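Local coordinates for protein UDP-N-acetylmuramate--L-alanine ligase (Thermotoga maritima, PDB 1J6U) that catalyses the ATP-dependent joining of L-alanine to UDP-N-acetylmuramate, a cytoplasmic step in building the peptidoglycan of the bacterial cell wall, at residues R265-K270 and Y294-V299; L218-A223 and A282-A287; R311-A316 and R338-T343; Y243-R248 and H277-A282; I324-D329 and Y445-F450. All coordinates share one frame; numbering follows the deposited sequence.

Contact 1. Residues R265-K270 and Y294-V299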
# COMPACT_ATOMS: atom_id res chain seq x y z
N ARG A 265 7.40 2.73 30.49
CA ARG A 265 6.08 2.29 30.07
C ARG A 265 5.34 3.59 29.84
O ARG A 265 5.25 4.44 30.73
CB ARG A 265 5.44 1.46 31.17
CG ARG A 265 4.23 0.72 30.74
CD ARG A 265 4.46 -0.78 30.81
NE ARG A 265 4.65 -1.27 32.16
CZ ARG A 265 4.79 -2.55 32.48
NH1 ARG A 265 4.75 -3.46 31.53
NH2 ARG A 265 4.99 -2.92 33.73
N TYR A 266 4.79 3.74 28.64
CA TYR A 266 4.14 4.97 28.26
C TYR A 266 2.68 4.82 27.87
O TYR A 266 1.86 5.67 28.17
CB TYR A 266 4.92 5.58 27.10
CG TYR A 266 4.42 6.92 26.71
CD1 TYR A 266 4.22 7.25 25.37
CD2 TYR A 266 4.20 7.90 27.68
CE1 TYR A 266 3.82 8.53 24.99
CE2 TYR A 266 3.79 9.19 27.32
CZ TYR A 266 3.60 9.49 25.97
OH TYR A 266 3.19 10.75 25.63
N LEU A 267 2.36 3.74 27.17
CA LEU A 267 0.98 3.50 26.75
C LEU A 267 0.76 2.11 26.18
O LEU A 267 1.69 1.36 25.83
CB LEU A 267 0.53 4.54 25.70
CG LEU A 267 1.32 4.62 24.39
CD1 LEU A 267 0.90 3.49 23.45
CD2 LEU A 267 1.06 5.96 23.73
N GLU A 268 -0.51 1.76 26.10
CA GLU A 268 -0.85 0.49 25.54
C GLU A 268 -1.50 0.76 24.20
O GLU A 268 -2.49 1.49 24.10
CB GLU A 268 -1.81 -0.27 26.44
CG GLU A 268 -2.12 -1.62 25.87
CD GLU A 268 -3.06 -2.41 26.72
OE1 GLU A 268 -4.23 -1.97 26.86
OE2 GLU A 268 -2.63 -3.46 27.24
N LEU A 269 -0.91 0.18 23.16
CA LEU A 269 -1.42 0.26 21.80
C LEU A 269 -2.33 -0.93 21.51
O LEU A 269 -1.94 -2.09 21.72
CB LEU A 269 -0.26 0.22 20.81
CG LEU A 269 -0.57 0.18 19.32
CD1 LEU A 269 -1.42 1.37 18.89
CD2 LEU A 269 0.76 0.16 18.61
N LYS A 270 -3.55 -0.65 21.08
CA LYS A 270 -4.47 -1.70 20.67
C LYS A 270 -4.80 -1.50 19.17
O LYS A 270 -5.13 -0.40 18.74
CB LYS A 270 -5.76 -1.64 21.46
CG LYS A 270 -5.64 -2.00 22.90
CD LYS A 270 -6.98 -2.55 23.35
CE LYS A 270 -7.37 -2.07 24.73
NZ LYS A 270 -8.82 -2.36 24.94
N TYR A 294 0.36 15.96 20.33
CA TYR A 294 -1.06 15.62 20.26
C TYR A 294 -1.49 14.84 21.49
O TYR A 294 -0.74 14.03 22.02
CB TYR A 294 -1.36 14.73 19.04
CG TYR A 294 -1.50 15.47 17.75
CD1 TYR A 294 -0.40 16.05 17.11
CD2 TYR A 294 -2.76 15.62 17.17
CE1 TYR A 294 -0.56 16.77 15.93
CE2 TYR A 294 -2.93 16.33 15.99
CZ TYR A 294 -1.84 16.91 15.37
OH TYR A 294 -2.05 17.61 14.20
N ASP A 295 -2.72 15.08 21.94
CA ASP A 295 -3.25 14.33 23.05
C ASP A 295 -3.38 12.93 22.43
O ASP A 295 -4.12 12.72 21.48
CB ASP A 295 -4.63 14.88 23.47
CG ASP A 295 -5.34 14.01 24.51
OD1 ASP A 295 -4.72 13.06 25.03
OD2 ASP A 295 -6.53 14.27 24.83
N LEU A 296 -2.66 11.97 22.96
CA LEU A 296 -2.72 10.64 22.44
C LEU A 296 -3.98 9.85 22.72
O LEU A 296 -4.18 8.81 22.10
CB LEU A 296 -1.53 9.83 22.94
CG LEU A 296 -0.16 10.35 22.54
CD1 LEU A 296 0.87 9.35 22.97
CD2 LEU A 296 -0.10 10.58 21.02
N ALA A 297 -4.83 10.28 23.64
CA ALA A 297 -6.04 9.49 23.88
C ALA A 297 -6.84 9.35 22.57
O ALA A 297 -7.22 8.23 22.19
CB ALA A 297 -6.91 10.11 24.98
N PRO A 298 -7.15 10.47 21.89
CA PRO A 298 -7.90 10.26 20.64
C PRO A 298 -7.08 9.58 19.56
O PRO A 298 -7.64 8.88 18.73
CB PRO A 298 -8.36 11.67 20.24
CG PRO A 298 -7.43 12.53 20.88
CD PRO A 298 -7.24 11.88 22.26
N VAL A 299 -5.76 9.79 19.58
CA VAL A 299 -4.91 9.17 18.57
C VAL A 299 -4.96 7.65 18.72
O VAL A 299 -5.02 6.96 17.73
CB VAL A 299 -3.44 9.64 18.69
CG1 VAL A 299 -2.49 8.81 17.79
CG2 VAL A 299 -3.36 11.08 18.27

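Contact 2. Residues L218-A223 and A282-A287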
# COMPACT_ATOMS: atom_id res chain seq x y z
N LEU A 218 10.34 17.62 10.98
CA LEU A 218 10.46 16.50 11.89
C LEU A 218 10.50 15.19 11.11
O LEU A 218 9.63 14.89 10.29
CB LEU A 218 9.29 16.54 12.87
CG LEU A 218 9.16 15.46 13.94
CD1 LEU A 218 10.27 15.62 14.95
CD2 LEU A 218 7.79 15.57 14.60
N VAL A 219 11.52 14.39 11.36
CA VAL A 219 11.67 13.13 10.68
C VAL A 219 11.49 12.00 11.68
O VAL A 219 12.14 11.99 12.73
CB VAL A 219 13.08 13.02 10.00
CG1 VAL A 219 13.27 11.65 9.40
CG2 VAL A 219 13.21 14.06 8.89
N VAL A 220 10.58 11.06 11.39
CA VAL A 220 10.42 9.92 12.28
C VAL A 220 11.12 8.80 11.56
O VAL A 220 10.98 8.59 10.35
CB VAL A 220 8.95 9.55 12.58
CG1 VAL A 220 8.91 8.25 13.33
CG2 VAL A 220 8.30 10.65 13.47
N THR A 221 11.87 8.04 12.32
CA THR A 221 12.64 7.02 11.71
C THR A 221 12.69 5.72 12.50
O THR A 221 12.51 5.72 13.73
CB THR A 221 14.02 7.63 11.49
OG1 THR A 221 14.38 7.47 10.13
CG2 THR A 221 15.05 7.04 12.42
N PHE A 222 12.94 4.64 11.77
CA PHE A 222 13.03 3.29 12.32
C PHE A 222 14.42 3.09 12.93
O PHE A 222 15.44 3.01 12.23
CB PHE A 222 12.74 2.26 11.21
CG PHE A 222 12.78 0.84 11.67
CD1 PHE A 222 12.29 0.50 12.93
CD2 PHE A 222 13.30 -0.16 10.86
CE1 PHE A 222 12.33 -0.82 13.38
CE2 PHE A 222 13.34 -1.48 11.29
CZ PHE A 222 12.85 -1.81 12.55
N ALA A 223 14.44 3.04 14.25
CA ALA A 223 15.68 2.91 15.01
C ALA A 223 16.53 1.73 14.59
O ALA A 223 17.73 1.72 14.83
CB ALA A 223 15.37 2.84 16.51
N ALA A 282 2.15 1.46 13.50
CA ALA A 282 1.38 2.23 14.45
C ALA A 282 2.37 2.99 15.37
O ALA A 282 2.13 4.16 15.67
CB ALA A 282 0.50 1.32 15.24
N LEU A 283 3.45 2.33 15.79
CA LEU A 283 4.49 2.94 16.61
C LEU A 283 5.01 4.20 15.89
O LEU A 283 5.10 5.27 16.49
CB LEU A 283 5.67 1.98 16.79
CG LEU A 283 6.04 1.47 18.19
CD1 LEU A 283 7.55 1.37 18.29
CD2 LEU A 283 5.53 2.38 19.28
N ALA A 284 5.35 4.11 14.60
CA ALA A 284 5.83 5.29 13.89
C ALA A 284 4.77 6.39 13.92
O ALA A 284 5.09 7.59 13.98
CB ALA A 284 6.18 4.95 12.44
N VAL A 285 3.50 6.00 13.87
CA VAL A 285 2.45 6.99 13.91
C VAL A 285 2.40 7.70 15.28
O VAL A 285 2.32 8.92 15.38
CB VAL A 285 1.07 6.35 13.58
CG1 VAL A 285 -0.07 7.37 13.88
CG2 VAL A 285 1.02 5.97 12.05
N ILE A 286 2.41 6.90 16.32
CA ILE A 286 2.42 7.38 17.67
C ILE A 286 3.62 8.33 17.85
O ILE A 286 3.49 9.40 18.41
CB ILE A 286 2.56 6.19 18.61
CG1 ILE A 286 1.19 5.58 18.84
CG2 ILE A 286 3.18 6.60 19.96
CD1 ILE A 286 1.31 4.17 19.43
N ALA A 287 4.77 7.92 17.34
CA ALA A 287 5.96 8.71 17.47
C ALA A 287 5.79 10.06 16.83
O ALA A 287 6.21 11.07 17.40
CB ALA A 287 7.18 7.99 16.88

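Contact 3. Residues R311-A316 and R338-T343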
# COMPACT_ATOMS: atom_id res chain seq x y z
N ARG A 311 -5.88 -5.21 0.55
CA ARG A 311 -4.79 -6.08 0.16
C ARG A 311 -3.67 -6.10 1.16
O ARG A 311 -2.59 -6.66 0.89
CB ARG A 311 -4.23 -5.75 -1.22
CG ARG A 311 -5.25 -5.87 -2.36
CD ARG A 311 -4.66 -6.80 -3.39
NE ARG A 311 -4.73 -6.23 -4.71
CZ ARG A 311 -4.07 -6.69 -5.76
NH1 ARG A 311 -3.28 -7.76 -5.68
NH2 ARG A 311 -4.19 -6.04 -6.90
N ARG A 312 -3.86 -5.47 2.31
CA ARG A 312 -2.82 -5.61 3.35
C ARG A 312 -3.61 -6.41 4.40
O ARG A 312 -4.31 -5.85 5.23
CB ARG A 312 -2.36 -4.26 3.91
CG ARG A 312 -2.38 -3.17 2.90
CD ARG A 312 -1.14 -3.14 2.02
NE ARG A 312 -1.54 -2.50 0.77
CZ ARG A 312 -0.71 -1.85 -0.03
NH1 ARG A 312 0.57 -1.74 0.29
NH2 ARG A 312 -1.18 -1.29 -1.13
N PHE A 313 -3.54 -7.74 4.26
CA PHE A 313 -4.27 -8.69 5.06
C PHE A 313 -5.71 -8.21 5.25
O PHE A 313 -6.20 -8.17 6.39
CB PHE A 313 -3.61 -8.89 6.43
CG PHE A 313 -3.98 -10.21 7.11
CD1 PHE A 313 -3.14 -11.33 7.02
CD2 PHE A 313 -5.14 -10.33 7.88
CE1 PHE A 313 -3.46 -12.54 7.67
CE2 PHE A 313 -5.45 -11.54 8.54
CZ PHE A 313 -4.61 -12.63 8.43
N SER A 314 -6.40 -7.85 4.16
CA SER A 314 -7.79 -7.41 4.26
C SER A 314 -8.79 -8.57 4.15
O SER A 314 -8.61 -9.49 3.33
CB SER A 314 -8.12 -6.33 3.21
OG SER A 314 -7.60 -6.65 1.97
N ILE A 315 -9.81 -8.55 4.99
CA ILE A 315 -10.80 -9.61 4.99
C ILE A 315 -11.78 -9.22 3.93
O ILE A 315 -12.50 -8.23 4.06
CB ILE A 315 -11.59 -9.72 6.30
CG1 ILE A 315 -10.66 -10.00 7.48
CG2 ILE A 315 -12.67 -10.79 6.15
CD1 ILE A 315 -10.26 -11.38 7.64
N ALA A 316 -11.81 -10.01 2.86
CA ALA A 316 -12.72 -9.76 1.75
C ALA A 316 -14.08 -10.35 2.06
O ALA A 316 -15.10 -9.82 1.67
CB ALA A 316 -12.14 -10.38 0.48
N ARG A 338 6.30 -15.19 4.54
CA ARG A 338 6.59 -15.77 5.86
C ARG A 338 5.85 -14.93 6.94
O ARG A 338 5.28 -15.48 7.90
CB ARG A 338 8.10 -15.78 6.15
CG ARG A 338 8.51 -16.53 7.43
N ASN A 339 5.85 -13.60 6.76
CA ASN A 339 5.18 -12.68 7.68
C ASN A 339 3.68 -12.87 7.66
O ASN A 339 3.04 -12.99 8.70
CB ASN A 339 5.49 -11.22 7.33
CG ASN A 339 6.91 -10.83 7.67
OD1 ASN A 339 7.48 -9.91 7.06
ND2 ASN A 339 7.51 -11.53 8.63
N LEU A 340 3.12 -12.87 6.45
CA LEU A 340 1.70 -13.06 6.28
C LEU A 340 1.23 -14.36 6.99
O LEU A 340 0.26 -14.37 7.76
CB LEU A 340 1.40 -13.12 4.78
CG LEU A 340 0.00 -13.56 4.33
CD1 LEU A 340 -1.06 -12.54 4.75
CD2 LEU A 340 0.04 -13.66 2.84
N LEU A 341 1.94 -15.43 6.77
CA LEU A 341 1.55 -16.68 7.37
C LEU A 341 1.71 -16.62 8.87
O LEU A 341 0.87 -17.14 9.61
CB LEU A 341 2.33 -17.83 6.74
CG LEU A 341 1.85 -18.15 5.31
CD1 LEU A 341 2.55 -19.45 4.80
CD2 LEU A 341 0.32 -18.34 5.33
N GLN A 342 2.77 -15.98 9.34
CA GLN A 342 2.93 -15.87 10.77
C GLN A 342 1.76 -15.06 11.33
O GLN A 342 1.20 -15.42 12.38
CB GLN A 342 4.25 -15.22 11.11
CG GLN A 342 5.41 -16.12 10.79
CD GLN A 342 6.75 -15.41 10.91
OE1 GLN A 342 6.81 -14.20 11.17
NE2 GLN A 342 7.84 -16.16 10.70
N THR A 343 1.33 -14.01 10.64
CA THR A 343 0.20 -13.34 11.24
C THR A 343 -1.09 -14.12 11.06
O THR A 343 -1.99 -14.02 11.91
CB THR A 343 0.09 -11.80 10.84
OG1 THR A 343 -1.14 -11.50 10.18
CG2 THR A 343 1.25 -11.38 10.06

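Contact 4. Residues Y243-R248 and H277-A282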
# COMPACT_ATOMS: atom_id res chain seq x y z
N TYR A 243 10.64 5.27 20.84
CA TYR A 243 9.45 4.54 21.21
C TYR A 243 9.83 3.11 20.99
O TYR A 243 10.39 2.75 19.95
CB TYR A 243 8.27 4.95 20.35
CG TYR A 243 7.95 6.38 20.61
CD1 TYR A 243 8.60 7.39 19.91
CD2 TYR A 243 7.07 6.73 21.62
CE1 TYR A 243 8.36 8.70 20.22
CE2 TYR A 243 6.82 8.02 21.93
CZ TYR A 243 7.47 9.01 21.23
OH TYR A 243 7.25 10.32 21.57
N THR A 244 9.51 2.31 21.99
CA THR A 244 9.88 0.91 22.04
C THR A 244 8.72 -0.03 22.45
O THR A 244 7.71 0.41 23.00
CB THR A 244 11.12 0.86 22.98
OG1 THR A 244 12.30 0.73 22.18
CG2 THR A 244 11.03 -0.20 24.04
N LEU A 245 8.87 -1.31 22.14
CA LEU A 245 7.85 -2.31 22.48
C LEU A 245 8.26 -3.11 23.69
O LEU A 245 9.29 -3.79 23.69
CB LEU A 245 7.64 -3.29 21.34
CG LEU A 245 7.02 -2.65 20.12
CD1 LEU A 245 6.80 -3.71 19.08
CD2 LEU A 245 5.70 -2.02 20.53
N GLU A 246 7.45 -3.06 24.74
CA GLU A 246 7.82 -3.83 25.89
C GLU A 246 7.17 -5.22 25.80
O GLU A 246 7.78 -6.21 26.16
CB GLU A 246 7.39 -3.12 27.16
CG GLU A 246 7.36 -4.05 28.34
CD GLU A 246 6.88 -3.38 29.59
OE1 GLU A 246 6.09 -2.41 29.46
OE2 GLU A 246 7.27 -3.82 30.70
N MSE A 247 5.95 -5.27 25.31
CA MSE A 247 5.21 -6.53 25.18
C MSE A 247 4.19 -6.41 24.09
O MSE A 247 3.64 -5.33 23.84
CB MSE A 247 4.43 -6.86 26.42
CG MSE A 247 5.21 -7.00 27.67
SE MSE A 247 3.84 -6.95 28.96
CE MSE A 247 3.89 -5.09 29.42
N ARG A 248 3.91 -7.54 23.46
CA ARG A 248 2.95 -7.59 22.38
C ARG A 248 2.19 -8.86 22.52
O ARG A 248 2.77 -9.89 22.82
CB ARG A 248 3.63 -7.59 21.03
CG ARG A 248 2.63 -7.70 19.90
CD ARG A 248 3.34 -7.86 18.57
NE ARG A 248 2.35 -8.11 17.54
CZ ARG A 248 2.21 -9.26 16.89
NH1 ARG A 248 3.00 -10.30 17.15
NH2 ARG A 248 1.25 -9.37 16.00
N HIS A 277 4.20 -6.19 12.05
CA HIS A 277 4.59 -5.00 11.32
C HIS A 277 3.59 -3.87 11.41
O HIS A 277 3.97 -2.70 11.34
CB HIS A 277 4.96 -5.36 9.87
CG HIS A 277 6.19 -6.22 9.78
ND1 HIS A 277 6.96 -6.31 8.65
CD2 HIS A 277 6.81 -6.98 10.71
CE1 HIS A 277 8.00 -7.09 8.88
NE2 HIS A 277 7.93 -7.51 10.13
N ASN A 278 2.33 -4.19 11.61
CA ASN A 278 1.38 -3.11 11.76
C ASN A 278 1.61 -2.38 13.11
O ASN A 278 1.26 -1.21 13.25
CB ASN A 278 -0.05 -3.62 11.65
CG ASN A 278 -0.53 -3.66 10.23
OD1 ASN A 278 -0.19 -2.80 9.42
ND2 ASN A 278 -1.34 -4.65 9.92
N VAL A 279 2.17 -3.09 14.09
CA VAL A 279 2.47 -2.49 15.38
C VAL A 279 3.59 -1.48 15.13
O VAL A 279 3.52 -0.36 15.58
CB VAL A 279 2.92 -3.54 16.39
CG1 VAL A 279 3.38 -2.85 17.64
CG2 VAL A 279 1.75 -4.46 16.73
N LEU A 280 4.61 -1.87 14.38
CA LEU A 280 5.69 -0.97 14.04
C LEU A 280 5.17 0.24 13.28
O LEU A 280 5.59 1.35 13.53
CB LEU A 280 6.77 -1.72 13.25
CG LEU A 280 8.02 -2.17 14.03
CD1 LEU A 280 7.72 -2.43 15.49
CD2 LEU A 280 8.56 -3.41 13.38
N ASN A 281 4.23 0.03 12.36
CA ASN A 281 3.65 1.13 11.61
C ASN A 281 2.86 2.05 12.55
O ASN A 281 2.81 3.26 12.35
CB ASN A 281 2.68 0.63 10.50
CG ASN A 281 3.37 -0.21 9.42
OD1 ASN A 281 4.56 -0.04 9.12
ND2 ASN A 281 2.60 -1.11 8.82
N ALA A 282 2.15 1.46 13.50
CA ALA A 282 1.38 2.23 14.45
C ALA A 282 2.37 2.99 15.37
O ALA A 282 2.13 4.16 15.67
CB ALA A 282 0.50 1.32 15.24

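Contact 5. Residues I324-D329 and Y445-F450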
# COMPACT_ATOMS: atom_id res chain seq x y z
N ILE A 324 -15.57 -19.34 7.85
CA ILE A 324 -14.78 -19.27 6.63
C ILE A 324 -14.38 -17.84 6.29
O ILE A 324 -15.20 -16.92 6.29
CB ILE A 324 -15.54 -19.90 5.44
CG1 ILE A 324 -15.40 -21.40 5.50
CG2 ILE A 324 -14.95 -19.43 4.10
CD1 ILE A 324 -16.40 -22.11 4.64
N TYR A 325 -13.10 -17.66 5.98
CA TYR A 325 -12.61 -16.33 5.63
C TYR A 325 -11.90 -16.31 4.28
O TYR A 325 -11.17 -17.24 3.91
CB TYR A 325 -11.58 -15.82 6.67
CG TYR A 325 -12.11 -15.62 8.08
CD1 TYR A 325 -12.33 -16.71 8.91
CD2 TYR A 325 -12.38 -14.33 8.59
CE1 TYR A 325 -12.77 -16.55 10.20
CE2 TYR A 325 -12.83 -14.14 9.91
CZ TYR A 325 -13.01 -15.27 10.71
OH TYR A 325 -13.35 -15.19 12.02
N VAL A 326 -12.07 -15.22 3.56
CA VAL A 326 -11.33 -15.03 2.32
C VAL A 326 -10.56 -13.74 2.61
O VAL A 326 -11.13 -12.66 2.85
CB VAL A 326 -12.27 -14.85 1.08
CG1 VAL A 326 -11.42 -14.54 -0.14
CG2 VAL A 326 -13.10 -16.14 0.83
N ILE A 327 -9.25 -13.86 2.58
CA ILE A 327 -8.38 -12.72 2.87
C ILE A 327 -7.46 -12.39 1.69
O ILE A 327 -6.92 -13.30 1.03
CB ILE A 327 -7.53 -13.04 4.16
CG1 ILE A 327 -8.46 -13.17 5.36
CG2 ILE A 327 -6.52 -11.91 4.46
CD1 ILE A 327 -7.72 -13.45 6.69
N ASP A 328 -7.29 -11.09 1.42
CA ASP A 328 -6.41 -10.59 0.35
C ASP A 328 -5.11 -9.99 0.85
O ASP A 328 -5.09 -9.18 1.77
CB ASP A 328 -7.13 -9.51 -0.46
CG ASP A 328 -8.31 -10.05 -1.21
OD1 ASP A 328 -8.11 -11.03 -1.93
OD2 ASP A 328 -9.43 -9.51 -1.09
N ASP A 329 -4.01 -10.37 0.24
CA ASP A 329 -2.74 -9.80 0.62
C ASP A 329 -1.79 -9.72 -0.56
O ASP A 329 -1.61 -10.68 -1.29
CB ASP A 329 -2.07 -10.58 1.74
CG ASP A 329 -0.97 -9.77 2.40
OD1 ASP A 329 0.22 -9.92 2.03
OD2 ASP A 329 -1.32 -8.94 3.27
N TYR A 445 -8.65 -10.75 -8.59
CA TYR A 445 -9.94 -11.04 -9.23
C TYR A 445 -10.46 -12.48 -8.95
O TYR A 445 -11.66 -12.72 -8.89
CB TYR A 445 -9.85 -10.78 -10.74
CG TYR A 445 -9.41 -9.37 -11.07
CD1 TYR A 445 -8.09 -9.09 -11.44
CD2 TYR A 445 -10.30 -8.29 -10.94
CE1 TYR A 445 -7.65 -7.78 -11.65
CE2 TYR A 445 -9.87 -6.96 -11.16
CZ TYR A 445 -8.54 -6.71 -11.52
OH TYR A 445 -8.09 -5.42 -11.76
N SER A 446 -9.55 -13.43 -8.77
CA SER A 446 -9.92 -14.81 -8.47
C SER A 446 -10.59 -14.76 -7.13
O SER A 446 -11.67 -15.34 -6.92
CB SER A 446 -8.68 -15.70 -8.36
OG SER A 446 -7.86 -15.52 -9.49
N SER A 447 -9.93 -14.05 -6.21
CA SER A 447 -10.42 -13.88 -4.86
C SER A 447 -11.89 -13.43 -4.88
O SER A 447 -12.75 -14.02 -4.18
CB SER A 447 -9.54 -12.85 -4.16
OG SER A 447 -10.12 -12.47 -2.94
N ARG A 448 -12.20 -12.41 -5.69
CA ARG A 448 -13.57 -11.91 -5.77
C ARG A 448 -14.43 -12.97 -6.39
O ARG A 448 -15.56 -13.22 -5.95
CB ARG A 448 -13.68 -10.63 -6.61
CG ARG A 448 -12.98 -9.39 -5.98
CD ARG A 448 -12.74 -8.26 -7.02
NE ARG A 448 -11.95 -7.13 -6.52
CZ ARG A 448 -11.45 -6.16 -7.29
NH1 ARG A 448 -11.65 -6.19 -8.61
NH2 ARG A 448 -10.75 -5.16 -6.75
N ARG A 449 -13.91 -13.62 -7.42
CA ARG A 449 -14.73 -14.64 -8.05
C ARG A 449 -14.99 -15.77 -7.08
O ARG A 449 -16.12 -16.26 -7.03
CB ARG A 449 -14.11 -15.09 -9.36
CG ARG A 449 -14.34 -14.05 -10.45
CD ARG A 449 -14.07 -14.60 -11.82
NE ARG A 449 -12.65 -14.90 -12.02
CZ ARG A 449 -11.77 -14.04 -12.53
NH1 ARG A 449 -12.17 -12.83 -12.90
NH2 ARG A 449 -10.50 -14.41 -12.67
N PHE A 450 -14.00 -16.13 -6.26
CA PHE A 450 -14.16 -17.18 -5.24
C PHE A 450 -15.25 -16.79 -4.24
O PHE A 450 -16.05 -17.62 -3.80
CB PHE A 450 -12.86 -17.39 -4.48
CG PHE A 450 -12.95 -18.45 -3.41
CD1 PHE A 450 -13.27 -19.76 -3.74
CD2 PHE A 450 -12.72 -18.13 -2.05
CE1 PHE A 450 -13.36 -20.77 -2.74
CE2 PHE A 450 -12.79 -19.11 -1.05
CZ PHE A 450 -13.11 -20.44 -1.39
O HOH W 1 -11.62 -10.20 -3.03

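Contact 1. Residues R265-K270 and Y294-V299
The backbones of 265-270 and 294-299 come nearest at Leu267 and Leu296, whose CA atoms are 9.1 Å apart, so side chains alone bridge them. One methyl group, Leu296 CD1, does the touching from the helix side. It lies 3.5 Å from Leu267 CD2, a tight carbon pair, and 3.7 Å from Tyr266 CE1, approaching that ring obliquely. Both strand side chains cross Leu296 at about a right angle. That two successive strand residues reach the same methyl fits the classic beta bulge here, where Tyr266 and Leu267 both face Val259. The Tyr266 hydroxyl is held by Asp290. Next to Leu296, Asp295 caps the helix: its OD1 accepts from Ala297 N at 3.1 Å, the N-H coming from above the carboxylate plane. The contact joins edge strand 264-271 of the three-stranded antiparallel sheet to the start of helix 296-305, while helix 276-291 packs beside both, Ile286 against Leu267 and Asp290 against Leu296.

Contact 2. Residues L218-A223 and A282-A287
Ala287, one of two helix alanines that meet Val220, donates its backbone N-H to Leu283 O, with N and O 2.8 Å apart, and Ile286 N bonds to Ala282 O at the same length. These bonds fix the turn that Val220 packs on; across the contact itself the forces are van der Waals. Val220 and Ala284 bring their CA atoms to 6.7 Å, an approach consistent with the small side chains of the two alanines. A single branch does the touching: Val220 CG1 lies 4.0 Å from Ala287 CB, 4.4 Å from Ala284 CB and 3.9 Å from Ala284 O. The methyl therefore sits over the patch between two alanines spaced three residues apart, with a chi1 of 171° setting CG1 opposite the backbone N. Strand 218-222 belongs to the mostly parallel sheet of the ATP-binding middle domain of Mur ligases, running between 184-187 and 234-236, and helix 276-291 lies on one face of it. Strand alternation sorts the neighbours: Val220 turns to the helix, whereas Thr221 points away and its OG1 bonds to Thr228 O. Ile186 of strand 184-187 touches both Val220 and Ala284, and Phe236 of strand 234-236 also packs on Ala284. On another side of the same helix, Val285 meets Met131, Val132 and Val135 of helix 125-138.

Contact 3. Residues R311-A316 and R338-T343
Side-chain packing without hydrogen bonds carries this contact, centred on the Phe313 ring. The apolar part is Leu340, whose CD1 comes to the edge of that ring, near its plane, and lies 3.3 Å from Phe313 CD1, a very short distance for two carbons. Leu340 can do this because its CG stands opposite the backbone N (chi1 170°), which carries the end of the side chain closer to the ring than its first bond would suggest. A hydroxyl makes the other approach: Thr343, one turn further along the helix, has OG1 over one face of the ring, 3.6 Å from Phe313 CE1. The placing of this side chain is doubtful, because its CG2 is modelled too close to the helix backbone. Phe313 itself stands in a G1 beta bulge, paired together with Ser314 opposite Asp328, and its left-handed backbone (phi 43°, psi 50°) fits that motif at the start of edge strand 314-319 in the C-terminal, glutamate-ligase-type domain. Helix 334-347 follows strand 324-329 and packs on the sheet, with Leu340 also touching Val438 and Leu341 touching Leu436. Polar bonds hold the strand side of the contact. Ser314 OG accepts from Arg311 N at 2.7 Å, bridging the bend that leads into the strand, and Phe313 N donates to Asp329 OD2. Beyond the ring, Ile327, Phe348 and Pro274 also pack on Phe313.

Contact 4. Residues Y243-R248 and H277-A282
With chi1 at 173°, Val279 sets CG1 opposite its backbone N and CG2 opposite its carbonyl carbon, so that the two methyls serve different partners. CG1 meets the fork of Leu245, 3.8 Å from Leu245 CD2 and equally far from CD1. CG2 faces Arg248, whose chain runs extended from CG to NE; Arg248 NE is 3.8 Å from Val279 CG2, which lies at the edge of the guanidinium, near its plane. Leu245 CD1 also reaches Leu280 CD1 at 3.9 Å. The charged end of Arg248 is fixed elsewhere, NH2 by Gln255 and NH1 by a salt bridge to Glu346. An alanine at Val279 would remove both methyl contacts and would probably open a gap beside Leu245 and take away one of the apolar neighbours of Arg248. The contact sets helix 276-291 against edge strand 243-250, at the corner near Glu246; Leu271 of strand 264-271 packs on Val279 too, and on the helix's other flank Asn281 meets helix 125-138.

Contact 5. Residues I324-D329 and Y445-F450
Ser447 OG donates to Asp328 OD1 at 2.7 Å, using the syn lone pair of that oxygen. A water closes the group, donating to Asp328 OD2 at 3.0 Å and to Ser447 OG at 2.7 Å, so the serine hydroxyl both gives and accepts and each carboxylate oxygen has a partner within this buried contact. Beside this polar cluster, Val326 CG1 lies 3.7 Å from Ser447 OG, while its other branch, CG2, meets the edge of the Phe450 ring, 3.5 Å from Phe450 CD2. Chi1 of 180° at Phe450 and 169° at Ser447 swings both groups off the helix toward the strand. An asparagine in place of Asp328 would lose the charge and one acceptor oxygen, and would probably leave the serine hydroxyl or the water without a carboxylate oxygen to donate to, unless it turned. Further out, Phe435 and Phe437 hold the Phe450 ring, the former edge-to-face. Helix 443-457 runs nearly antiparallel to strand 324-329 (166° between the short segments, axes 9.4 Å apart) and covers one face of the C-terminal domain's sheet, where the strand lies between 314-319 and 433-438; Tyr325 and Ile327 point away from this helix, Ile327 packing on Phe313 and Phe348.

How the contacts relate
From the N terminus, contact 2 opens first, at strand 218-222, and closes on helix 276-291. Contact 4, from 243-248 to 277-282, nests within that loop and shares Ala282 with it. Contact 1 starts inside both loops but ends beyond them at 294-299, so it crosses contacts 2 and 4; Arg265 and Glu246 form a salt bridge between contacts 1 and 4. Contacts 2 and 4 tie the main sheet and the small antiparallel sheet to helix 276-291, and contact 1 ties the small sheet to helix 296-305. Contacts 3 and 5 come later, in the C-terminal domain; their segments alternate, so they cross, and strands 314-319 and 324-329 are sheet neighbours. Asn339 against His277 joins contacts 3 and 4 across the two domains.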